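Local structure of putative metal binding protein RUMGNA_00854 (Ruminococcus gnavus, 3U7Z) at residues A[38-41]-A[42-45]. The protein binds calcium ions, though its biological role is not established. Numbering follows the deposited sequence.
Sequences SENL and VDGE. With CA (calcium ion), chain D; CA (calcium ion), chain C.
A calcium site at the junction between the end of helix 32-38 and strand 42-45 draws Asn40, Val42 and Asp43 round one ion. Asn40 OD1, the backbone Val42 O and Asp43 OD1 each lie 2.4 Å from this calcium. Both carboxylate oxygens of Glu37, in the helix, complete the protein ligands. With CG anti to the backbone N (chi1 -162°), the side-chain end of Asn40 reaches the ion, and the residue's positive phi of 50° marks it as the C-prime position of a Schellman motif, with Leu41 N hydrogen-bonded to Leu36 O and Asn40 N to Glu37 O. The helix ending thus presents a ligand to the metal. Asp43 OD1 bridges to a second calcium 2.6 Å away, which Asp43 OD2 also holds at 2.5 Å, making the carboxylate bidentate there; two waters bind this ion as well. Sharing one oxygen between two cations probably favours an ionised carboxylate. The mixed sheet, with 7-14 between antiparallel 20-27 and parallel 92-99 and helix 32-38 following that hairpin, is consistent with a beta-grasp-like fold; strand 42-45 starts a smaller sheet, antiparallel to 52-56. The buried side chains of Leu41 and Val42 both pack on Leu36, Leu41 also meeting Phe23 and Phe25, and Val42 meeting Val56.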
loop_
_atom_site.group_PDB
_atom_site.type_symbol
_atom_site.label_atom_id
_atom_site.label_comp_id
_atom_site.label_asym_id
_atom_site.label_seq_id
_atom_site.Cartn_x
_atom_site.Cartn_y
_atom_site.Cartn_z
ATOM N N SER A 38 -5.898 7.455 -5.587
ATOM C CA SER A 38 -5.958 8.742 -6.247
ATOM C C SER A 38 -5.322 8.723 -7.605
ATOM O O SER A 38 -5.744 9.453 -8.516
ATOM C CB SER A 38 -5.405 9.859 -5.353
ATOM O OG SER A 38 -4.018 9.782 -5.156
ATOM N N GLU A 39 -4.287 7.882 -7.754
ATOM C CA GLU A 39 -3.548 7.700 -8.983
ATOM C C GLU A 39 -3.722 6.288 -9.542
ATOM O O GLU A 39 -2.950 5.864 -10.390
ATOM C CB GLU A 39 -2.050 7.954 -8.716
ATOM C CG GLU A 39 -1.700 9.374 -8.289
ATOM C CD GLU A 39 -1.838 10.370 -9.432
ATOM O OE1 GLU A 39 -1.617 9.983 -10.598
ATOM O OE2 GLU A 39 -2.168 11.544 -9.159
ATOM N N ASN A 40 -4.723 5.552 -9.042
ATOM C CA ASN A 40 -4.883 4.166 -9.405
ATOM C C ASN A 40 -3.578 3.350 -9.261
ATOM O O ASN A 40 -3.235 2.552 -10.112
ATOM C CB ASN A 40 -5.543 4.011 -10.774
ATOM C CG ASN A 40 -6.094 2.642 -10.988
ATOM O OD1 ASN A 40 -6.244 1.872 -10.055
ATOM N ND2 ASN A 40 -6.388 2.319 -12.196
ATOM N N LEU A 41 -2.911 3.516 -8.140
ATOM C CA LEU A 41 -1.637 2.790 -7.898
ATOM C C LEU A 41 -1.855 1.351 -7.441
ATOM O O LEU A 41 -0.950 0.566 -7.494
ATOM C CB LEU A 41 -0.795 3.541 -6.875
ATOM C CG LEU A 41 0.614 3.019 -6.536
ATOM C CD1 LEU A 41 1.496 3.020 -7.800
ATOM C CD2 LEU A 41 1.203 3.855 -5.416
ATOM N N VAL A 42 -3.053 1.046 -6.972
ATOM C CA VAL A 42 -3.408 -0.273 -6.518
ATOM C C VAL A 42 -4.758 -0.692 -7.062
ATOM O O VAL A 42 -5.558 0.156 -7.517
ATOM C CB VAL A 42 -3.500 -0.336 -4.986
ATOM C CG1 VAL A 42 -2.166 0.113 -4.291
ATOM C CG2 VAL A 42 -4.668 0.433 -4.436
ATOM N N ASP A 43 -4.993 -1.987 -7.071
ATOM C CA ASP A 43 -6.348 -2.544 -7.222
ATOM C C ASP A 43 -6.592 -3.420 -6.017
ATOM O O ASP A 43 -5.714 -4.185 -5.591
ATOM C CB ASP A 43 -6.507 -3.358 -8.498
ATOM C CG ASP A 43 -6.938 -2.583 -9.694
ATOM O OD1 ASP A 43 -7.124 -1.367 -9.682
ATOM O OD2 ASP A 43 -7.106 -3.281 -10.731
ATOM N N GLY A 44 -7.801 -3.289 -5.460
ATOM C CA GLY A 44 -8.198 -4.103 -4.385
ATOM C C GLY A 44 -9.642 -4.420 -4.386
ATOM O O GLY A 44 -10.420 -3.800 -5.080
ATOM N N GLU A 45 -9.985 -5.374 -3.556
ATOM C CA GLU A 45 -11.376 -5.783 -3.399
ATOM C C GLU A 45 -11.823 -5.501 -1.951
ATOM O O GLU A 45 -11.080 -5.722 -0.987
ATOM C CB GLU A 45 -11.443 -7.295 -3.698
ATOM C CG GLU A 45 -12.762 -7.910 -3.566
ATOM C CD GLU A 45 -12.859 -9.446 -3.658
ATOM O OE1 GLU A 45 -11.836 -10.188 -3.474
ATOM O OE2 GLU A 45 -14.055 -9.876 -3.848
HETATM CA CA CA D . -7.625 0.698 -8.559
HETATM CA CA CA C . -8.765 -1.710 -11.666
HETATM O O HOH W 1 -7.909 -0.420 -13.592
HETATM O O HOH W 2 -8.984 -3.682 -13.041
#